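Local atomic coordinates of glutathione s-transferase (Oryza sativa, PDB entry 1OYJ), a protein that catalyses the conjugation of reduced glutathione to a wide range of hydrophobic electrophiles, as a tau-class glutathione transferase of rice. Residues L7-W13 and E31-E37; Q19-A24 and V167-F172; A24-L30 and T83-L87; L86-A90 and A100-R105. All blocks are in the same frame, centred on the assembly; numbering follows the deposited sequence.

Contact 1: L7-W13 and E31-E37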
# COMPACT_ATOMS: atom_id res chain seq x y z
N LEU A 7 -20.02 -8.63 11.40
CA LEU A 7 -18.59 -8.58 11.25
C LEU A 7 -17.88 -9.77 11.85
O LEU A 7 -18.11 -10.14 13.01
CB LEU A 7 -18.06 -7.30 11.93
CG LEU A 7 -18.56 -6.06 11.18
CD1 LEU A 7 -18.42 -4.77 11.98
CD2 LEU A 7 -17.94 -5.92 9.79
N VAL A 8 -16.97 -10.34 11.08
CA VAL A 8 -16.15 -11.43 11.57
C VAL A 8 -14.73 -11.16 11.18
O VAL A 8 -14.48 -10.76 10.02
CB VAL A 8 -16.58 -12.74 10.91
CG1 VAL A 8 -15.67 -13.87 11.39
CG2 VAL A 8 -18.06 -13.06 11.20
N LEU A 9 -13.80 -11.45 12.09
CA LEU A 9 -12.42 -11.14 11.85
C LEU A 9 -11.60 -12.39 12.01
O LEU A 9 -11.61 -12.99 13.12
CB LEU A 9 -11.98 -10.05 12.80
CG LEU A 9 -10.54 -9.52 12.54
CD1 LEU A 9 -10.46 -8.68 11.25
CD2 LEU A 9 -10.10 -8.60 13.75
N LEU A 10 -10.98 -12.86 10.93
CA LEU A 10 -10.10 -14.00 10.99
C LEU A 10 -8.75 -13.39 11.37
O LEU A 10 -8.25 -12.49 10.68
CB LEU A 10 -10.01 -14.72 9.67
CG LEU A 10 -11.35 -15.03 9.00
CD1 LEU A 10 -11.17 -15.97 7.75
CD2 LEU A 10 -12.24 -15.78 10.01
N ASP A 11 -8.14 -13.86 12.44
CA ASP A 11 -6.93 -13.19 12.92
C ASP A 11 -6.00 -14.17 13.67
O ASP A 11 -6.27 -15.40 13.76
CB ASP A 11 -7.49 -12.04 13.75
CG ASP A 11 -6.54 -10.85 13.93
OD1 ASP A 11 -5.32 -10.93 13.65
OD2 ASP A 11 -7.02 -9.77 14.37
N PHE A 12 -4.89 -13.66 14.16
CA PHE A 12 -3.89 -14.41 14.88
C PHE A 12 -3.58 -13.47 16.05
O PHE A 12 -3.34 -12.25 15.82
CB PHE A 12 -2.68 -14.70 14.01
CG PHE A 12 -1.57 -15.38 14.75
CD1 PHE A 12 -1.83 -16.52 15.45
CD2 PHE A 12 -0.28 -14.96 14.66
CE1 PHE A 12 -0.82 -17.22 16.15
CE2 PHE A 12 0.76 -15.66 15.33
CZ PHE A 12 0.46 -16.77 16.11
N TRP A 13 -3.63 -13.96 17.29
CA TRP A 13 -3.58 -13.04 18.48
C TRP A 13 -2.50 -11.95 18.49
O TRP A 13 -2.77 -10.80 18.77
CB TRP A 13 -3.54 -13.90 19.79
CG TRP A 13 -2.26 -14.61 20.00
CD1 TRP A 13 -1.94 -15.76 19.52
CD2 TRP A 13 -1.16 -14.14 20.73
NE1 TRP A 13 -0.63 -16.08 19.81
CE2 TRP A 13 -0.15 -15.10 20.62
CE3 TRP A 13 -0.92 -13.00 21.49
CZ2 TRP A 13 1.11 -14.94 21.18
CZ3 TRP A 13 0.30 -12.85 22.08
CH2 TRP A 13 1.28 -13.81 21.95
N GLU A 31 -18.98 -4.10 16.94
CA GLU A 31 -18.71 -5.37 17.60
C GLU A 31 -18.41 -6.35 16.54
O GLU A 31 -19.01 -6.28 15.45
CB GLU A 31 -19.93 -5.88 18.36
CG GLU A 31 -20.37 -4.95 19.50
CD GLU A 31 -19.30 -4.68 20.56
OE1 GLU A 31 -18.40 -5.53 20.79
OE2 GLU A 31 -19.39 -3.60 21.20
N PHE A 32 -17.53 -7.30 16.81
CA PHE A 32 -17.24 -8.31 15.79
C PHE A 32 -16.94 -9.64 16.43
O PHE A 32 -16.50 -9.70 17.54
CB PHE A 32 -16.02 -7.84 14.96
CG PHE A 32 -14.78 -7.60 15.80
CD1 PHE A 32 -13.84 -8.59 15.94
CD2 PHE A 32 -14.62 -6.44 16.51
CE1 PHE A 32 -12.76 -8.42 16.68
CE2 PHE A 32 -13.47 -6.21 17.25
CZ PHE A 32 -12.55 -7.22 17.35
N GLU A 33 -17.11 -10.71 15.68
CA GLU A 33 -16.71 -12.00 16.12
C GLU A 33 -15.27 -12.28 15.76
O GLU A 33 -14.93 -12.32 14.58
CB GLU A 33 -17.61 -13.05 15.46
CG GLU A 33 -17.22 -14.46 15.85
CD GLU A 33 -17.95 -15.55 15.10
OE1 GLU A 33 -18.96 -15.31 14.41
OE2 GLU A 33 -17.43 -16.68 15.17
N TYR A 34 -14.42 -12.48 16.77
CA TYR A 34 -13.03 -12.80 16.53
C TYR A 34 -12.81 -14.31 16.38
O TYR A 34 -13.19 -15.11 17.29
CB TYR A 34 -12.29 -12.36 17.77
CG TYR A 34 -10.82 -12.58 17.72
CD1 TYR A 34 -9.97 -11.57 17.23
CD2 TYR A 34 -10.27 -13.76 18.11
CE1 TYR A 34 -8.61 -11.74 17.21
CE2 TYR A 34 -8.90 -13.97 18.07
CZ TYR A 34 -8.06 -12.97 17.60
OH TYR A 34 -6.71 -13.21 17.53
N ARG A 35 -12.16 -14.74 15.31
CA ARG A 35 -11.82 -16.14 15.18
C ARG A 35 -10.33 -16.32 15.08
O ARG A 35 -9.71 -15.74 14.19
CB ARG A 35 -12.48 -16.74 13.94
CG ARG A 35 -13.98 -16.56 13.92
CD ARG A 35 -14.67 -17.47 12.96
NE ARG A 35 -16.11 -17.30 12.97
CZ ARG A 35 -16.89 -17.56 11.93
NH1 ARG A 35 -18.19 -17.36 12.00
NH2 ARG A 35 -16.36 -18.00 10.81
N GLU A 36 -9.74 -17.06 16.02
CA GLU A 36 -8.32 -17.32 16.06
C GLU A 36 -7.89 -18.34 14.99
O GLU A 36 -8.30 -19.51 15.03
CB GLU A 36 -7.92 -17.84 17.44
CG GLU A 36 -6.42 -18.05 17.60
CD GLU A 36 -5.65 -16.73 17.77
OE1 GLU A 36 -6.20 -15.80 18.31
OE2 GLU A 36 -4.49 -16.66 17.37
N GLU A 37 -6.98 -17.99 14.12
CA GLU A 37 -6.52 -18.98 13.16
C GLU A 37 -5.20 -19.60 13.54
O GLU A 37 -4.33 -18.91 13.96
CB GLU A 37 -6.32 -18.33 11.79
CG GLU A 37 -7.60 -17.95 11.09
CD GLU A 37 -8.20 -19.13 10.32
OE1 GLU A 37 -7.44 -20.07 10.00
OE2 GLU A 37 -9.38 -19.04 9.96

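Contact 2: Q19-A24 and V167-F172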
# COMPACT_ATOMS: atom_id res chain seq x y z
N GLN A 19 -4.45 -6.59 14.78
CA GLN A 19 -4.70 -5.66 15.85
C GLN A 19 -5.15 -4.26 15.35
O GLN A 19 -5.95 -3.62 16.00
CB GLN A 19 -3.51 -5.57 16.77
CG GLN A 19 -3.36 -6.86 17.66
CD GLN A 19 -1.96 -6.97 18.19
OE1 GLN A 19 -1.22 -6.05 18.02
NE2 GLN A 19 -1.59 -8.11 18.79
N ARG A 20 -4.61 -3.77 14.22
CA ARG A 20 -5.11 -2.61 13.66
C ARG A 20 -6.61 -2.61 13.51
O ARG A 20 -7.25 -1.61 13.81
CB ARG A 20 -4.54 -2.27 12.26
CG ARG A 20 -3.07 -2.06 12.19
CD ARG A 20 -2.55 -2.07 10.78
NE ARG A 20 -1.18 -1.60 10.71
CZ ARG A 20 -0.47 -1.51 9.61
NH1 ARG A 20 -0.90 -2.06 8.48
NH2 ARG A 20 0.69 -0.90 9.64
N CYS A 21 -7.13 -3.66 12.90
CA CYS A 21 -8.50 -3.71 12.57
C CYS A 21 -9.30 -3.88 13.88
O CYS A 21 -10.42 -3.39 14.00
CB CYS A 21 -8.78 -4.92 11.70
SG CYS A 21 -7.73 -5.07 10.26
N ARG A 22 -8.75 -4.62 14.84
CA ARG A 22 -9.46 -4.70 16.16
C ARG A 22 -9.64 -3.30 16.81
O ARG A 22 -10.77 -2.99 17.31
CB ARG A 22 -8.77 -5.62 17.21
CG ARG A 22 -8.73 -7.15 16.75
CD ARG A 22 -7.79 -8.07 17.56
NE ARG A 22 -6.81 -8.73 16.76
CZ ARG A 22 -5.77 -9.35 17.26
NH1 ARG A 22 -4.89 -9.88 16.44
NH2 ARG A 22 -5.57 -9.39 18.56
N ILE A 23 -8.55 -2.54 16.88
CA ILE A 23 -8.59 -1.19 17.48
C ILE A 23 -9.54 -0.29 16.73
O ILE A 23 -10.28 0.45 17.33
CB ILE A 23 -7.16 -0.64 17.51
CG1 ILE A 23 -6.36 -1.44 18.55
CG2 ILE A 23 -7.07 0.85 17.78
CD1 ILE A 23 -4.83 -1.22 18.32
N ALA A 24 -9.52 -0.36 15.39
CA ALA A 24 -10.38 0.49 14.58
C ALA A 24 -11.87 0.21 14.77
O ALA A 24 -12.69 1.14 14.94
CB ALA A 24 -9.97 0.43 13.16
N VAL A 167 -3.45 4.41 14.21
CA VAL A 167 -3.90 3.04 14.21
C VAL A 167 -2.97 2.12 13.49
O VAL A 167 -2.66 1.02 13.97
CB VAL A 167 -5.37 2.94 13.81
CG1 VAL A 167 -5.80 1.46 13.79
CG2 VAL A 167 -6.24 3.63 14.82
N ALA A 168 -2.46 2.52 12.34
CA ALA A 168 -1.50 1.68 11.62
C ALA A 168 -0.23 1.38 12.43
O ALA A 168 0.33 0.31 12.30
CB ALA A 168 -1.11 2.33 10.34
N LEU A 169 0.25 2.36 13.20
CA LEU A 169 1.56 2.21 13.85
C LEU A 169 1.42 1.62 15.27
O LEU A 169 2.30 0.93 15.77
CB LEU A 169 2.19 3.61 14.01
CG LEU A 169 3.59 3.65 14.66
CD1 LEU A 169 4.56 2.73 14.00
CD2 LEU A 169 4.14 5.06 14.66
N VAL A 170 0.28 1.91 15.93
CA VAL A 170 0.22 1.61 17.40
C VAL A 170 0.47 0.18 17.82
O VAL A 170 1.11 -0.03 18.83
CB VAL A 170 -0.99 2.19 18.07
CG1 VAL A 170 -2.21 1.51 17.69
CG2 VAL A 170 -0.81 2.29 19.61
N PRO A 171 0.04 -0.82 17.05
CA PRO A 171 0.37 -2.19 17.46
C PRO A 171 1.86 -2.47 17.59
O PRO A 171 2.28 -3.24 18.46
CB PRO A 171 -0.32 -3.07 16.43
CG PRO A 171 -1.43 -2.15 15.84
CD PRO A 171 -0.81 -0.79 15.84
N PHE A 172 2.67 -1.78 16.83
CA PHE A 172 4.07 -2.01 16.92
C PHE A 172 4.68 -1.45 18.21
O PHE A 172 5.78 -1.84 18.58
CB PHE A 172 4.78 -1.47 15.66
CG PHE A 172 4.40 -2.20 14.42
CD1 PHE A 172 3.43 -1.70 13.53
CD2 PHE A 172 4.96 -3.42 14.14
CE1 PHE A 172 3.13 -2.47 12.42
CE2 PHE A 172 4.61 -4.11 13.06
CZ PHE A 172 3.71 -3.65 12.21
O HOH W 1 1.47 -6.05 18.30

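Contact 3: A24-L30 and T83-L87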
# COMPACT_ATOMS: atom_id res chain seq x y z
N ALA A 24 -9.52 -0.36 15.39
CA ALA A 24 -10.38 0.49 14.58
C ALA A 24 -11.87 0.21 14.77
O ALA A 24 -12.69 1.14 14.94
CB ALA A 24 -9.97 0.43 13.16
N MET A 25 -12.23 -1.07 14.83
CA MET A 25 -13.58 -1.43 15.19
C MET A 25 -13.95 -1.00 16.61
O MET A 25 -15.01 -0.40 16.82
CB MET A 25 -13.80 -2.95 14.95
CG MET A 25 -13.92 -3.23 13.46
SD MET A 25 -14.32 -4.92 13.00
CE MET A 25 -12.82 -5.85 13.38
N ALA A 26 -13.08 -1.26 17.58
CA ALA A 26 -13.32 -0.77 18.91
C ALA A 26 -13.54 0.72 18.92
O ALA A 26 -14.49 1.24 19.58
CB ALA A 26 -12.20 -1.14 19.83
N GLU A 27 -12.69 1.45 18.25
CA GLU A 27 -12.80 2.94 18.19
C GLU A 27 -14.13 3.36 17.65
O GLU A 27 -14.65 4.42 18.03
CB GLU A 27 -11.71 3.61 17.35
CG GLU A 27 -10.36 3.74 18.02
CD GLU A 27 -10.43 4.67 19.20
OE1 GLU A 27 -10.64 5.87 19.01
OE2 GLU A 27 -10.27 4.18 20.30
N LYS A 28 -14.64 2.55 16.72
CA LYS A 28 -15.85 2.85 16.04
C LYS A 28 -17.15 2.32 16.69
O LYS A 28 -18.21 2.54 16.18
CB LYS A 28 -15.73 2.35 14.58
CG LYS A 28 -14.77 3.19 13.71
CD LYS A 28 -14.49 2.58 12.34
CE LYS A 28 -13.83 3.66 11.42
NZ LYS A 28 -14.80 4.60 10.78
N GLY A 29 -17.02 1.60 17.77
CA GLY A 29 -18.18 0.97 18.41
C GLY A 29 -18.68 -0.22 17.62
O GLY A 29 -19.82 -0.62 17.79
N LEU A 30 -17.88 -0.80 16.74
CA LEU A 30 -18.39 -1.89 15.96
C LEU A 30 -18.00 -3.25 16.59
O LEU A 30 -16.82 -3.53 16.71
CB LEU A 30 -17.80 -1.81 14.54
CG LEU A 30 -18.11 -0.58 13.68
CD1 LEU A 30 -17.26 -0.60 12.42
CD2 LEU A 30 -19.55 -0.70 13.26
N THR A 83 -19.64 6.37 12.01
CA THR A 83 -18.68 6.19 13.10
C THR A 83 -17.49 7.15 13.01
O THR A 83 -17.24 7.70 11.95
CB THR A 83 -18.16 4.75 13.05
OG1 THR A 83 -17.42 4.49 11.81
CG2 THR A 83 -19.34 3.78 13.09
N PRO A 84 -16.80 7.42 14.11
CA PRO A 84 -15.70 8.36 14.06
C PRO A 84 -14.70 7.89 13.00
O PRO A 84 -14.41 6.71 12.92
CB PRO A 84 -15.10 8.33 15.47
CG PRO A 84 -16.07 7.64 16.31
CD PRO A 84 -17.03 6.91 15.47
N HIS A 85 -14.21 8.82 12.20
CA HIS A 85 -13.45 8.53 11.01
C HIS A 85 -11.96 8.45 11.31
O HIS A 85 -11.46 9.15 12.19
CB HIS A 85 -13.70 9.61 9.95
CG HIS A 85 -13.34 10.99 10.41
ND1 HIS A 85 -14.27 11.85 10.94
CD2 HIS A 85 -12.14 11.61 10.51
CE1 HIS A 85 -13.66 12.96 11.33
NE2 HIS A 85 -12.37 12.86 11.05
N LEU A 86 -11.26 7.59 10.60
CA LEU A 86 -9.80 7.48 10.74
C LEU A 86 -9.11 8.48 9.81
O LEU A 86 -8.04 8.97 10.12
CB LEU A 86 -9.33 6.07 10.39
CG LEU A 86 -9.69 5.03 11.45
CD1 LEU A 86 -9.34 3.66 10.89
CD2 LEU A 86 -9.03 5.35 12.73
N LEU A 87 -9.74 8.75 8.67
CA LEU A 87 -9.24 9.74 7.74
C LEU A 87 -10.30 10.81 7.63
O LEU A 87 -11.47 10.53 7.70
CB LEU A 87 -9.03 9.10 6.38
CG LEU A 87 -7.91 8.06 6.27
CD1 LEU A 87 -8.06 7.26 5.06
CD2 LEU A 87 -6.63 8.73 6.33

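Contact 4: L86-A90 and A100-R105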
# COMPACT_ATOMS: atom_id res chain seq x y z
N LEU A 86 -11.26 7.59 10.60
CA LEU A 86 -9.80 7.48 10.74
C LEU A 86 -9.11 8.48 9.81
O LEU A 86 -8.04 8.97 10.12
CB LEU A 86 -9.33 6.07 10.39
CG LEU A 86 -9.69 5.03 11.45
CD1 LEU A 86 -9.34 3.66 10.89
CD2 LEU A 86 -9.03 5.35 12.73
N LEU A 87 -9.74 8.75 8.67
CA LEU A 87 -9.24 9.74 7.74
C LEU A 87 -10.30 10.81 7.63
O LEU A 87 -11.47 10.53 7.70
CB LEU A 87 -9.03 9.10 6.38
CG LEU A 87 -7.91 8.06 6.27
CD1 LEU A 87 -8.06 7.26 5.06
CD2 LEU A 87 -6.63 8.73 6.33
N PRO A 88 -9.91 12.06 7.41
CA PRO A 88 -10.93 13.12 7.32
C PRO A 88 -11.75 12.93 6.08
O PRO A 88 -11.17 12.58 5.07
CB PRO A 88 -10.11 14.41 7.18
CG PRO A 88 -8.66 14.01 7.19
CD PRO A 88 -8.54 12.52 7.18
N PRO A 89 -13.06 13.08 6.12
CA PRO A 89 -13.84 13.04 4.87
C PRO A 89 -13.52 14.20 3.98
O PRO A 89 -13.48 15.27 4.50
CB PRO A 89 -15.27 13.15 5.35
CG PRO A 89 -15.21 12.68 6.80
CD PRO A 89 -13.93 13.21 7.29
N ALA A 90 -13.13 14.00 2.72
CA ALA A 90 -12.97 15.14 1.80
C ALA A 90 -14.38 15.52 1.32
O ALA A 90 -14.55 16.38 0.46
CB ALA A 90 -12.07 14.79 0.61
N ALA A 100 -4.46 16.18 3.57
CA ALA A 100 -4.30 15.47 4.84
C ALA A 100 -4.51 13.95 4.62
O ALA A 100 -3.72 13.10 5.13
CB ALA A 100 -5.24 16.05 5.85
N ARG A 101 -5.54 13.59 3.85
CA ARG A 101 -5.67 12.18 3.48
C ARG A 101 -4.45 11.59 2.78
O ARG A 101 -4.05 10.41 3.09
CB ARG A 101 -6.88 11.93 2.61
CG ARG A 101 -8.20 12.08 3.32
CD ARG A 101 -9.44 12.22 2.35
NE ARG A 101 -9.83 10.98 1.71
CZ ARG A 101 -10.71 10.12 2.22
NH1 ARG A 101 -11.27 10.36 3.40
NH2 ARG A 101 -11.03 9.00 1.58
N ALA A 102 -3.86 12.33 1.83
CA ALA A 102 -2.72 11.84 1.09
C ALA A 102 -1.55 11.65 2.06
O ALA A 102 -0.83 10.70 1.98
CB ALA A 102 -2.36 12.78 -0.08
N THR A 103 -1.31 12.63 2.92
CA THR A 103 -0.27 12.53 3.92
C THR A 103 -0.42 11.33 4.85
O THR A 103 0.51 10.54 5.10
CB THR A 103 -0.22 13.94 4.70
OG1 THR A 103 0.35 14.91 3.82
CG2 THR A 103 0.74 13.91 5.90
N ALA A 104 -1.64 11.09 5.27
CA ALA A 104 -1.94 9.93 6.09
C ALA A 104 -1.73 8.62 5.35
O ALA A 104 -1.13 7.71 5.92
CB ALA A 104 -3.32 10.06 6.67
N ARG A 105 -2.11 8.53 4.09
CA ARG A 105 -1.84 7.31 3.36
C ARG A 105 -0.36 7.10 3.13
O ARG A 105 0.10 6.00 3.21
CB ARG A 105 -2.60 7.15 2.07
CG ARG A 105 -4.15 7.24 2.21
CD ARG A 105 -4.88 7.21 0.80
NE ARG A 105 -6.32 6.94 0.89
CZ ARG A 105 -7.28 7.73 0.48
NH1 ARG A 105 -8.53 7.37 0.73
NH2 ARG A 105 -7.05 8.84 -0.20

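Contact 1: L7-W13 and E31-E37
E36 reaches W13 because its CG lies anti to the backbone N (chi1 -176°) and the chain bends at CG (chi2 76°), carrying the carboxylate alongside the tryptophan. E36 OE2 accepts the backbone N-H of W13 on its syn lone pair, W13 N to E36 OE2 being 2.8 Å, and lies near the plane of the indole at its edge. The other oxygen is taken by Y34, whose OH donates to E36 OE1 over 2.8 Å from above the carboxylate plane. A glutamate suits this edge position, being long enough to curl back to the loop that follows the neighbouring strand 7-11. The Y34 ring lies roughly perpendicular to the D11 side chain, its CE1 3.6 Å from D11 CB; the D11 carboxylate pairs with R22 of helix 16-28.

On the sheet face of V8 and L10, R35 runs extended and V8 CG1 sits over one face of its guanidinium, 3.8 Å from NE. R35 grips E33 side-on, with NE to E33 OE2 (2.6 Å) and NH1 to OE1; OE2 lies in the guanidinium plane but is met from above the carboxylate plane. At the N-terminal end of the strand pair, L9 CB touches F32 CD1 at 3.9 Å.

Between the backbones a parallel ladder runs from E33 N to L7 O (2.9 Å) through to E37 N and D11 O (2.7 Å), the strands inclined by 21°. Strands 7-11 and 33-36, with helix 16-28 between them, form the beta-alpha-beta unit that opens the thioredoxin-like glutathione-binding domain, and F12 lies close to the bound glutathione.

Contact 2: Q19-A24 and V167-F172
R20 and V167 bring helix 16-28 and helix 164-169 together, their CA atoms 5.8 Å apart, close enough for V167 CG1 to lie 3.4 Å from R20 O. The side chain of R20, extended from CG to NE, carries the guanidinium to the carbonyl of A168. There R20 NE and NH2 grip one oxygen side-on: each nitrogen is 2.9 Å from A168 O, NE in the carbonyl plane on a lone pair, NH2 from above that plane. A168 CB covers one face of the guanidinium, a place that suits alanine's small methyl, and the F172 ring turns its edge to NH2. The remaining nitrogen, NH1, is salt-bridged to D112 of helix 97-124 and bonded to S69 at the glutathione site, which probably offsets the buried charge.

One turn further on, I23 CD1 packs against V170 CG1 at 3.8 Å. P171 lies across the R20 chain, P171 CG 4.0 Å from R20 CG, while a water donates to both Q19 OE1 (2.7 Å) and P171 O (2.9 Å); Q19 NE2 bonds to W13 O.

The joint is wholly buried between the two domains: helix 69-79 packs on C21 and A24, helix 205-210 on I23 and V170, and helix 97-124 on F172.

Contact 3: A24-L30 and T83-L87
K28 and T83 cross at about a right angle, the aliphatic part of the lysine passing the threonine with K28 CB 3.7 Å from T83 CB. The lysine chain runs extended as far as CE and turns only at its last bond (chi4 -82°), which swings the ammonium group in between two acceptors of the loop. K28 NZ donates to T83 OG1 at 2.8 Å and to P84 O at 3.0 Å, approaching the carbonyl from above its plane. Threonine fits because its two branches part company: OG1 meets the ammonium and in turn bonds to F80 O, whereas T83 CG2 rests 3.5 Å from K28 O. The same ammonium forms a salt bridge with D77 and a bond to L76 O, both of helix 69-79, which probably balances its charge. Were K28 an alanine, T83 OG1 and P84 O would probably lose this donor and the carboxylate of D77 its cation.

Beside this polar centre P84 CG rests against the backbone E27 O, 3.9 Å away; the apolar pair is L86 CD1 on A24 CB, at 4.0 Å. Just past K28 the helix closes in a Schellman motif at G29, whose positive phi (74°) a residue without a side chain adopts readily.

Helix 16-28 thus ends against the loop that follows helix 69-79. D77 also binds the backbone N of L86 and L87, and L86 continues inward onto V167 of helix 164-169.

Contact 4: L86-A90 and A100-R105
L87 and P88 belong to the linker between the thioredoxin-like domain and the all-helical domain of the transferase, and here it folds back over the first long helix, 97-124, onto R101 and A104. L87 points at the helix and sets CD2 3.6 Å from A104 CB, a close approach that the small alanine permits. The R101 chain bends at CD (chi3 75°), and this turn brings NH1 to P88 O at 2.8 Å with a fairly straight bond (160°). The carbonyl lies at the edge of the guanidinium, near its plane, but is itself approached from above. The P88 ring and the R101 chain run alongside with opposed directions, P88 CD 3.9 Å from R101 CG, and A90 CB touches R101 CD at 4.1 Å.

NE of R101 makes a salt bridge with D78 of the second subunit, which R105 also meets through NH2, while R105 NE bonds to Q74 of its own chain. With a leucine at this position, P88 O is likely to lose its donor, and D78 of the second subunit to keep one cation fewer. One guanidinium thereby serves two purposes, fixing the linker through the carbonyl of P88 and joining it to the dimer interface through an anion shared by two arginines.

Overall arrangement
Contacts 1 to 3 all involve the beta-alpha-beta unit: contact 1 pairs its strands, while contacts 2 and 3 use successive parts of helix 16-28 and share A24. Their centres are 11 Å apart for contacts 2 and 3, and 14 and 16 Å from the centre of contact 1. Helix 16-28 lies on the strands of contact 1, where M25 packs on F32 and L9. Contact 3 passes directly into contact 4 through L86 and L87; the centres of contacts 1 and 4 are about 26 Å apart, their nearest atoms about 12 Å. Contact 2 spans the longest loop, enclosing contacts 3 and 4. The series therefore runs from the glutathione-binding domain across the domain boundary to the dimer interface.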